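Local structure of probable mannosyltransferase KTR4 (5A07) at residues Tyr312-Glu322 / Asp354-Leu362; Phe79-Val89 / Met426-Tyr434. The protein is probably a fungal mannosyltransferase of the glycolipid 2-alpha-mannosyltransferase family, built on a GT-A fold and modelled here with GDP and a manganese ion. All blocks are in the same frame, centred on the assembly; numbering follows the deposited sequence.

Contact 1. Residues Tyr312-Glu322 / Asp354-Leu362; sequences YSTCHFWTNFE and DAPVRSLAL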
loop_
_atom_site.group_PDB
_atom_site.type_symbol
_atom_site.label_atom_id
_atom_site.label_comp_id
_atom_site.label_asym_id
_atom_site.label_seq_id
_atom_site.Cartn_x
_atom_site.Cartn_y
_atom_site.Cartn_z
ATOM N N TYR B 312 -2.137 -3.589 -17.959
ATOM C CA TYR B 312 -1.674 -3.397 -16.571
ATOM C C TYR B 312 -1.502 -4.742 -15.919
ATOM O O TYR B 312 -2.395 -5.588 -15.924
ATOM C CB TYR B 312 -2.682 -2.558 -15.787
ATOM C CG TYR B 312 -2.438 -2.358 -14.288
ATOM C CD1 TYR B 312 -1.167 -2.257 -13.743
ATOM C CD2 TYR B 312 -3.523 -2.140 -13.436
ATOM C CE1 TYR B 312 -0.992 -2.051 -12.351
ATOM C CE2 TYR B 312 -3.337 -1.935 -12.072
ATOM C CZ TYR B 312 -2.067 -1.894 -11.538
ATOM O OH TYR B 312 -1.929 -1.672 -10.174
ATOM N N SER B 313 -0.330 -4.965 -15.349
ATOM C CA SER B 313 -0.055 -6.219 -14.646
ATOM C C SER B 313 -1.021 -6.507 -13.509
ATOM O O SER B 313 -1.227 -7.642 -13.158
ATOM C CB SER B 313 1.393 -6.159 -14.072
ATOM O OG SER B 313 1.487 -5.072 -13.112
ATOM N N THR B 314 -1.550 -5.437 -12.965
ATOM C CA THR B 314 -2.380 -5.357 -11.744
ATOM C C THR B 314 -1.553 -5.427 -10.496
ATOM O O THR B 314 -2.097 -5.453 -9.374
ATOM C CB THR B 314 -3.579 -6.314 -11.706
ATOM O OG1 THR B 314 -3.128 -7.650 -11.464
ATOM C CG2 THR B 314 -4.329 -6.263 -12.992
ATOM N N CYS B 315 -0.216 -5.377 -10.618
ATOM C CA CYS B 315 0.623 -5.340 -9.397
ATOM C C CYS B 315 0.394 -4.047 -8.619
ATOM O O CYS B 315 0.230 -2.962 -9.182
ATOM C CB CYS B 315 2.089 -5.487 -9.750
ATOM S SG CYS B 315 2.426 -7.135 -10.398
ATOM N N HIS B 316 0.331 -4.185 -7.275
ATOM C CA HIS B 316 0.134 -3.077 -6.405
ATOM C C HIS B 316 0.759 -3.308 -5.036
ATOM O O HIS B 316 0.922 -4.450 -4.614
ATOM C CB HIS B 316 -1.376 -2.759 -6.297
ATOM C CG HIS B 316 -2.187 -3.868 -5.703
ATOM N ND1 HIS B 316 -2.615 -4.974 -6.425
ATOM C CD2 HIS B 316 -2.606 -4.062 -4.443
ATOM C CE1 HIS B 316 -3.283 -5.777 -5.620
ATOM N NE2 HIS B 316 -3.309 -5.240 -4.420
ATOM N N PHE B 317 1.085 -2.225 -4.355
ATOM C CA PHE B 317 1.498 -2.315 -2.948
ATOM C C PHE B 317 0.227 -2.656 -2.180
ATOM O O PHE B 317 -0.817 -2.077 -2.435
ATOM C CB PHE B 317 2.073 -1.009 -2.454
ATOM C CG PHE B 317 3.141 -0.471 -3.366
ATOM C CD1 PHE B 317 4.334 -1.169 -3.499
ATOM C CD2 PHE B 317 2.954 0.698 -4.084
ATOM C CE1 PHE B 317 5.307 -0.753 -4.415
ATOM C CE2 PHE B 317 3.917 1.134 -4.948
ATOM C CZ PHE B 317 5.086 0.411 -5.110
ATOM N N TRP B 318 0.349 -3.548 -1.204
ATOM C CA TRP B 318 -0.832 -3.984 -0.460
ATOM C C TRP B 318 -1.069 -3.093 0.722
ATOM O O TRP B 318 -0.514 -3.302 1.830
ATOM C CB TRP B 318 -0.643 -5.417 -0.021
ATOM C CG TRP B 318 -1.987 -6.141 0.200
ATOM C CD1 TRP B 318 -3.147 -5.936 -0.461
ATOM C CD2 TRP B 318 -2.211 -7.189 1.116
ATOM N NE1 TRP B 318 -4.120 -6.846 0.001
ATOM C CE2 TRP B 318 -3.550 -7.613 0.968
ATOM C CE3 TRP B 318 -1.429 -7.789 2.090
ATOM C CZ2 TRP B 318 -4.094 -8.590 1.765
ATOM C CZ3 TRP B 318 -1.981 -8.820 2.835
ATOM C CH2 TRP B 318 -3.280 -9.209 2.647
ATOM N N THR B 319 -1.904 -2.116 0.489
ATOM C CA THR B 319 -1.979 -0.918 1.331
ATOM C C THR B 319 -2.569 -1.094 2.743
ATOM O O THR B 319 -2.595 -0.142 3.496
ATOM C CB THR B 319 -2.814 0.193 0.632
ATOM O OG1 THR B 319 -4.087 -0.349 0.297
ATOM C CG2 THR B 319 -2.051 0.677 -0.647
ATOM N N ASN B 320 -3.041 -2.283 3.141
ATOM C CA ASN B 320 -3.453 -2.405 4.532
ATOM C C ASN B 320 -2.361 -2.000 5.501
ATOM O O ASN B 320 -2.629 -1.606 6.622
ATOM C CB ASN B 320 -4.083 -3.758 4.842
ATOM C CG ASN B 320 -3.219 -4.953 4.457
ATOM O OD1 ASN B 320 -2.155 -5.154 5.000
ATOM N ND2 ASN B 320 -3.728 -5.769 3.585
ATOM N N PHE B 321 -1.114 -2.198 5.101
ATOM C CA PHE B 321 0.060 -1.562 5.733
ATOM C C PHE B 321 0.624 -0.566 4.743
ATOM O O PHE B 321 0.793 -0.898 3.583
ATOM C CB PHE B 321 1.150 -2.614 5.989
ATOM C CG PHE B 321 2.519 -2.018 6.360
ATOM C CD1 PHE B 321 3.374 -1.539 5.377
ATOM C CD2 PHE B 321 2.892 -1.885 7.641
ATOM C CE1 PHE B 321 4.620 -0.998 5.700
ATOM C CE2 PHE B 321 4.093 -1.335 7.981
ATOM C CZ PHE B 321 4.965 -0.880 7.025
ATOM N N GLU B 322 0.851 0.671 5.146
ATOM C CA GLU B 322 1.640 1.568 4.291
ATOM C C GLU B 322 2.233 2.670 5.195
ATOM O O GLU B 322 1.605 3.063 6.202
ATOM C CB GLU B 322 0.848 2.095 3.108
ATOM C CG GLU B 322 -0.424 2.830 3.479
ATOM C CD GLU B 322 -1.251 3.328 2.307
ATOM O OE1 GLU B 322 -0.820 3.390 1.112
ATOM O OE2 GLU B 322 -2.385 3.724 2.601
ATOM N N ASP B 354 -8.218 1.306 -3.230
ATOM C CA ASP B 354 -7.191 2.298 -2.935
ATOM C C ASP B 354 -5.765 1.797 -3.301
ATOM O O ASP B 354 -4.916 2.579 -3.663
ATOM C CB ASP B 354 -7.246 2.810 -1.531
ATOM C CG ASP B 354 -7.017 1.716 -0.476
ATOM O OD1 ASP B 354 -7.925 0.947 -0.176
ATOM O OD2 ASP B 354 -5.900 1.678 0.045
ATOM N N ALA B 355 -5.546 0.496 -3.177
ATOM C CA ALA B 355 -4.231 -0.097 -3.421
ATOM C C ALA B 355 -3.750 0.064 -4.897
ATOM O O ALA B 355 -2.720 0.690 -5.124
ATOM C CB ALA B 355 -4.213 -1.520 -2.958
ATOM N N PRO B 356 -4.540 -0.356 -5.890
ATOM C CA PRO B 356 -4.080 -0.077 -7.271
ATOM C C PRO B 356 -3.984 1.376 -7.635
ATOM O O PRO B 356 -3.095 1.790 -8.370
ATOM C CB PRO B 356 -5.080 -0.870 -8.160
ATOM C CG PRO B 356 -6.293 -1.083 -7.265
ATOM C CD PRO B 356 -5.753 -1.191 -5.864
ATOM N N VAL B 357 -4.908 2.183 -7.141
ATOM C CA VAL B 357 -4.883 3.605 -7.391
ATOM C C VAL B 357 -3.676 4.277 -6.820
ATOM O O VAL B 357 -2.974 5.050 -7.503
ATOM C CB VAL B 357 -6.180 4.262 -6.862
ATOM C CG1 VAL B 357 -6.108 5.795 -6.859
ATOM C CG2 VAL B 357 -7.372 3.756 -7.664
ATOM N N ARG B 358 -3.407 4.048 -5.535
ATOM C CA ARG B 358 -2.175 4.600 -4.920
ATOM C C ARG B 358 -0.926 4.123 -5.677
ATOM O O ARG B 358 0.019 4.910 -5.896
ATOM C CB ARG B 358 -2.086 4.125 -3.436
ATOM C CG ARG B 358 -0.851 4.576 -2.697
ATOM C CD ARG B 358 -1.155 5.727 -1.795
ATOM N NE ARG B 358 -1.956 5.303 -0.638
ATOM C CZ ARG B 358 -3.185 5.734 -0.365
ATOM N NH1 ARG B 358 -3.783 6.658 -1.153
ATOM N NH2 ARG B 358 -3.792 5.297 0.726
ATOM N N SER B 359 -0.930 2.848 -6.046
ATOM C CA SER B 359 0.244 2.178 -6.641
ATOM C C SER B 359 0.520 2.704 -8.071
ATOM O O SER B 359 1.669 2.944 -8.416
ATOM C CB SER B 359 0.055 0.662 -6.702
ATOM O OG SER B 359 -0.076 0.129 -5.396
ATOM N N LEU B 360 -0.535 2.981 -8.825
ATOM C CA LEU B 360 -0.348 3.578 -10.185
ATOM C C LEU B 360 0.248 4.953 -10.119
ATOM O O LEU B 360 1.190 5.289 -10.830
ATOM C CB LEU B 360 -1.689 3.619 -10.967
ATOM C CG LEU B 360 -2.114 2.274 -11.427
ATOM C CD1 LEU B 360 -3.585 2.275 -11.849
ATOM C CD2 LEU B 360 -1.299 1.808 -12.610
ATOM N N ALA B 361 -0.246 5.748 -9.171
ATOM C CA ALA B 361 0.284 7.063 -8.963
ATOM C C ALA B 361 1.753 7.024 -8.539
ATOM O O ALA B 361 2.570 7.814 -9.039
ATOM C CB ALA B 361 -0.505 7.828 -7.952
ATOM N N LEU B 362 2.068 6.173 -7.568
ATOM C CA LEU B 362 3.455 6.072 -7.126
ATOM C C LEU B 362 4.384 5.612 -8.296
ATOM O O LEU B 362 5.476 6.071 -8.451
ATOM C CB LEU B 362 3.532 5.097 -5.952
ATOM C CG LEU B 362 3.045 5.632 -4.628
ATOM C CD1 LEU B 362 2.819 4.424 -3.700
ATOM C CD2 LEU B 362 4.057 6.585 -4.016
#
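E322 and R358 meet because E322 sends CG between its own backbone N and carbonyl carbon (chi1 57°) and then runs straight on, while the R358 chain bends twice, at chi2 and chi3, and offers its guanidinium side-on. NE of R358 reaches OE1 of E322 at 2.8 Å along an almost linear N-H...O line (178°), and NH2 of R358 binds the syn lone pair of OE2 of E322, also at 2.8 Å. With the two planes only 24° apart, this two-nitrogen grip fixes the rotation of both groups. OE1 also takes the hydroxyl of Y256, and R230 bridges OE2 to D354 OD2, which probably offsets the nearness of two carboxylates. That same OD2 of D354 is met from above its plane by OG1 of T319, 2.7 Å away.

Further along the helix, S359 OG is a relay: it donates to A355 O, one turn back, and accepts the backbone N of F317 at 2.8 Å. The methyl of A355 sits 3.4 Å from CD2 of H316, whose ring is held by an in-plane bond from ND1 to T314 O. At the far end, CD2 of L360 lies over one face of the Y312 ring in a CH-pi contact, 4.0 Å from the centroid, and P356 CB is at the ring edge.

Strand 316-317 pairs antiparallel with strand 256-262 in the mixed sheet of the GT-A fold, and helix 354-365 packs against it, with helix 203-214 beside D354 and helix 293-297 beside L360.

Contact 2. Residues Phe79-Val89 / Met426-Tyr434; sequences FLLQEISEPKV and MSEEELEMY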
loop_
_atom_site.group_PDB
_atom_site.type_symbol
_atom_site.label_atom_id
_atom_site.label_comp_id
_atom_site.label_asym_id
_atom_site.label_seq_id
_atom_site.Cartn_x
_atom_site.Cartn_y
_atom_site.Cartn_z
ATOM N N PHE B 79 15.505 -13.797 -1.350
ATOM C CA PHE B 79 15.513 -12.631 -0.497
ATOM C C PHE B 79 15.021 -12.914 0.908
ATOM O O PHE B 79 15.609 -12.473 1.886
ATOM C CB PHE B 79 14.755 -11.447 -1.154
ATOM C CG PHE B 79 15.620 -10.659 -2.102
ATOM C CD1 PHE B 79 16.066 -11.232 -3.259
ATOM C CD2 PHE B 79 16.015 -9.365 -1.815
ATOM C CE1 PHE B 79 16.959 -10.573 -4.093
ATOM C CE2 PHE B 79 16.837 -8.653 -2.681
ATOM C CZ PHE B 79 17.316 -9.282 -3.816
ATOM N N LEU B 80 13.898 -13.607 1.008
ATOM C CA LEU B 80 13.275 -13.835 2.319
ATOM C C LEU B 80 14.105 -14.730 3.216
ATOM O O LEU B 80 14.095 -14.536 4.451
ATOM C CB LEU B 80 11.872 -14.363 2.157
ATOM C CG LEU B 80 10.766 -13.337 2.074
ATOM C CD1 LEU B 80 10.508 -12.639 3.420
ATOM C CD2 LEU B 80 11.028 -12.258 1.019
ATOM N N LEU B 81 14.889 -15.633 2.638
ATOM C CA LEU B 81 15.829 -16.469 3.416
ATOM C C LEU B 81 17.143 -15.862 3.646
ATOM O O LEU B 81 17.921 -16.376 4.427
ATOM C CB LEU B 81 15.986 -17.897 2.849
ATOM C CG LEU B 81 14.708 -18.668 2.627
ATOM C CD1 LEU B 81 15.063 -20.061 2.080
ATOM C CD2 LEU B 81 13.842 -18.750 3.872
ATOM N N GLN B 82 17.386 -14.649 3.175
ATOM C CA GLN B 82 18.667 -13.939 3.522
ATOM C C GLN B 82 18.553 -13.411 4.936
ATOM O O GLN B 82 17.541 -12.798 5.316
ATOM C CB GLN B 82 18.848 -12.784 2.531
ATOM C CG GLN B 82 20.019 -11.842 2.720
ATOM C CD GLN B 82 19.962 -10.626 1.710
ATOM O OE1 GLN B 82 19.241 -10.609 0.682
ATOM N NE2 GLN B 82 20.685 -9.587 2.054
ATOM N N GLU B 83 19.591 -13.612 5.735
ATOM C CA GLU B 83 19.635 -13.046 7.080
ATOM C C GLU B 83 19.714 -11.524 7.009
ATOM O O GLU B 83 20.629 -10.998 6.409
ATOM C CB GLU B 83 20.867 -13.548 7.855
ATOM C CG GLU B 83 20.728 -15.017 8.136
ATOM C CD GLU B 83 22.015 -15.605 8.753
ATOM O OE1 GLU B 83 22.879 -14.864 9.209
ATOM O OE2 GLU B 83 22.153 -16.800 8.750
ATOM N N ILE B 84 18.763 -10.831 7.598
ATOM C CA ILE B 84 18.814 -9.385 7.703
ATOM C C ILE B 84 18.534 -8.948 9.129
ATOM O O ILE B 84 18.119 -9.741 9.965
ATOM C CB ILE B 84 17.777 -8.723 6.758
ATOM C CG1 ILE B 84 16.347 -9.051 7.218
ATOM C CG2 ILE B 84 17.969 -9.191 5.346
ATOM C CD1 ILE B 84 15.273 -8.293 6.438
ATOM N N SER B 85 18.784 -7.683 9.377
ATOM C CA SER B 85 18.428 -7.078 10.652
ATOM C C SER B 85 17.769 -5.706 10.526
ATOM O O SER B 85 16.579 -5.590 10.829
ATOM C CB SER B 85 19.616 -6.999 11.593
ATOM O OG SER B 85 20.557 -6.335 10.911
ATOM N N GLU B 86 18.517 -4.703 10.093
ATOM C CA GLU B 86 18.048 -3.353 9.981
ATOM C C GLU B 86 18.599 -2.709 8.740
ATOM O O GLU B 86 19.554 -3.194 8.211
ATOM C CB GLU B 86 18.616 -2.472 11.098
ATOM C CG GLU B 86 18.571 -2.991 12.449
ATOM C CD GLU B 86 18.954 -1.903 13.402
ATOM O OE1 GLU B 86 20.129 -1.491 13.422
ATOM O OE2 GLU B 86 18.081 -1.452 14.117
ATOM N N PRO B 87 18.049 -1.550 8.319
ATOM C CA PRO B 87 18.575 -0.917 7.110
ATOM C C PRO B 87 20.034 -0.592 7.317
ATOM O O PRO B 87 20.419 -0.152 8.415
ATOM C CB PRO B 87 17.747 0.327 6.992
ATOM C CG PRO B 87 16.459 -0.026 7.640
ATOM C CD PRO B 87 16.845 -0.871 8.782
ATOM N N LYS B 88 20.825 -0.789 6.272
ATOM C CA LYS B 88 22.288 -0.556 6.331
ATOM C C LYS B 88 22.589 0.870 5.934
ATOM O O LYS B 88 23.032 1.142 4.817
ATOM C CB LYS B 88 22.956 -1.549 5.408
ATOM C CG LYS B 88 22.810 -2.930 5.996
ATOM C CD LYS B 88 23.376 -3.909 5.028
ATOM C CE LYS B 88 23.935 -5.076 5.780
ATOM N NZ LYS B 88 24.685 -5.907 4.808
ATOM N N VAL B 89 22.252 1.792 6.811
ATOM C CA VAL B 89 22.458 3.189 6.610
ATOM C C VAL B 89 23.066 3.660 7.894
ATOM O O VAL B 89 22.891 3.045 8.931
ATOM C CB VAL B 89 21.169 4.018 6.306
ATOM C CG1 VAL B 89 20.576 3.584 4.990
ATOM C CG2 VAL B 89 20.119 3.917 7.421
ATOM N N MET B 426 14.242 -2.452 -8.138
ATOM C CA MET B 426 15.262 -2.171 -7.145
ATOM C C MET B 426 16.650 -2.029 -7.786
ATOM O O MET B 426 17.132 -2.964 -8.396
ATOM C CB MET B 426 15.263 -3.258 -6.081
ATOM C CG MET B 426 13.940 -3.290 -5.229
ATOM S SD MET B 426 13.861 -4.678 -4.083
ATOM C CE MET B 426 14.977 -4.201 -2.805
ATOM N N SER B 427 17.289 -0.889 -7.592
ATOM C CA SER B 427 18.693 -0.777 -8.019
ATOM C C SER B 427 19.613 -1.224 -6.915
ATOM O O SER B 427 19.160 -1.612 -5.815
ATOM C CB SER B 427 18.997 0.648 -8.402
ATOM O OG SER B 427 18.972 1.478 -7.242
ATOM N N GLU B 428 20.924 -1.115 -7.172
ATOM C CA GLU B 428 21.975 -1.578 -6.214
ATOM C C GLU B 428 21.746 -0.984 -4.801
ATOM O O GLU B 428 21.845 -1.695 -3.827
ATOM C CB GLU B 428 23.448 -1.266 -6.721
ATOM C CG GLU B 428 23.699 0.201 -6.981
ATOM C CD GLU B 428 24.745 0.615 -8.088
ATOM O OE1 GLU B 428 24.469 0.397 -9.291
ATOM O OE2 GLU B 428 25.790 1.255 -7.718
ATOM N N GLU B 429 21.363 0.276 -4.716
ATOM C CA GLU B 429 21.264 0.946 -3.427
ATOM C C GLU B 429 20.048 0.332 -2.651
ATOM O O GLU B 429 20.058 0.184 -1.442
ATOM C CB GLU B 429 21.112 2.443 -3.614
ATOM C CG GLU B 429 22.253 3.109 -4.424
ATOM C CD GLU B 429 22.045 3.231 -6.014
ATOM O OE1 GLU B 429 21.314 2.423 -6.704
ATOM O OE2 GLU B 429 22.659 4.169 -6.623
ATOM N N GLU B 430 19.018 -0.082 -3.361
ATOM C CA GLU B 430 17.859 -0.761 -2.673
ATOM C C GLU B 430 18.216 -2.207 -2.369
ATOM O O GLU B 430 17.970 -2.708 -1.289
ATOM C CB GLU B 430 16.610 -0.687 -3.521
ATOM C CG GLU B 430 16.023 0.683 -3.706
ATOM C CD GLU B 430 16.855 1.564 -4.697
ATOM O OE1 GLU B 430 17.008 1.096 -5.834
ATOM O OE2 GLU B 430 17.282 2.700 -4.313
ATOM N N LEU B 431 18.799 -2.876 -3.346
ATOM C CA LEU B 431 19.108 -4.275 -3.182
ATOM C C LEU B 431 20.041 -4.463 -2.022
ATOM O O LEU B 431 19.949 -5.542 -1.399
ATOM C CB LEU B 431 19.765 -4.917 -4.436
ATOM C CG LEU B 431 18.921 -4.956 -5.671
ATOM C CD1 LEU B 431 19.786 -5.340 -6.887
ATOM C CD2 LEU B 431 17.801 -5.993 -5.528
ATOM N N GLU B 432 20.917 -3.505 -1.736
ATOM C CA GLU B 432 21.911 -3.631 -0.659
ATOM C C GLU B 432 21.574 -2.937 0.647
ATOM O O GLU B 432 22.361 -2.836 1.582
ATOM C CB GLU B 432 23.292 -3.236 -1.214
ATOM C CG GLU B 432 23.650 -4.210 -2.409
ATOM C CD GLU B 432 25.013 -3.914 -3.124
ATOM O OE1 GLU B 432 25.861 -3.187 -2.536
ATOM O OE2 GLU B 432 25.251 -4.427 -4.249
ATOM N N MET B 433 20.305 -2.550 0.760
ATOM C CA MET B 433 19.833 -1.750 1.886
ATOM C C MET B 433 19.663 -2.651 3.133
ATOM O O MET B 433 19.697 -2.165 4.244
ATOM C CB MET B 433 18.530 -1.117 1.466
ATOM C CG MET B 433 17.788 -0.401 2.482
ATOM S SD MET B 433 18.638 0.990 3.127
ATOM C CE MET B 433 18.081 2.192 1.922
ATOM N N TYR B 434 19.496 -3.948 2.948
ATOM C CA TYR B 434 19.455 -4.904 4.067
ATOM C C TYR B 434 20.435 -6.020 3.892
ATOM O O TYR B 434 20.674 -6.682 4.894
ATOM C CB TYR B 434 18.076 -5.548 4.214
ATOM C CG TYR B 434 17.008 -4.589 4.653
ATOM C CD1 TYR B 434 16.710 -4.397 6.010
ATOM C CD2 TYR B 434 16.207 -3.909 3.691
ATOM C CE1 TYR B 434 15.732 -3.463 6.426
ATOM C CE2 TYR B 434 15.208 -3.003 4.108
ATOM C CZ TYR B 434 14.971 -2.789 5.477
ATOM O OH TYR B 434 13.940 -1.934 5.835
ATOM O OXT TYR B 434 20.869 -6.276 2.714
HETATM O O HOH W 1 19.978 -7.487 0.386
HETATM O O HOH W 2 21.772 -9.083 4.757
HETATM O O HOH W 3 20.048 -5.953 7.365
HETATM O O HOH W 4 23.313 -7.033 2.369
HETATM O O HOH W 5 24.174 -4.948 1.928
#
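The Y434 ring lies beside the P87 ring, the two side chains pointing the same way; P87 CG is 3.6 Å from the Y434 hydroxyl, and CE1 of Y434 comes as near to P87 N. CD1 of I84 approaches the tyrosine ring obliquely, and its CG2 packs on Y434 CB. The other aromatic ring, F79, carries OE1 of Q82 above one face, toward the rim, and receives CD2 of L431 obliquely at CZ, 3.7 Å away.

One direct hydrogen bond joins the backbones, K88 N to M433 O at 2.7 Å, with K88 at the centre of an inverse gamma turn. M433 folds back at chi2 and chi3, bringing SD within 3.7 Å of V89 CG1 and close to P87 CB.

The C-terminal carboxylate of Y434 is held through water. Water 1 donates to OXT of Y434 at 2.8 Å and accepts from NE2 of Q82; water 2 ties the same NE2 to Y434 O, which water 3 links to S85 N. Water 4 connects OXT to NZ of K88, whose charge lies near OXT but beyond salt-bridge range.

Outside the pair, R375 bonds OE1 of Q82, and the Y434 hydroxyl bonds H372 of strand 371-373. What results is a docked chain terminus: the last residues, just past the short helix 428-431, close against the loop that follows helix 65-80, at the periphery of the GT-A fold.

Overall arrangement
Contact 1 lies near the middle of the chain, its centre about 5 Å from the chain centre, whereas contact 2 is peripheral, about 20 Å out. Their centres are 22 Å apart, and their nearest atoms, about 9 Å apart, do not touch. Along the sequence, contact 1 is nested within the long loop that contact 2 closes. The mixed sheet connects them: strand 256-262 pairs with 316-317 of contact 1 and also with 371-373, which supplies H372 to contact 2. Contact 1 borders the ligand site, with the D354 side chain about 6 Å from GDP and that of T319 about 9 Å from the manganese ion.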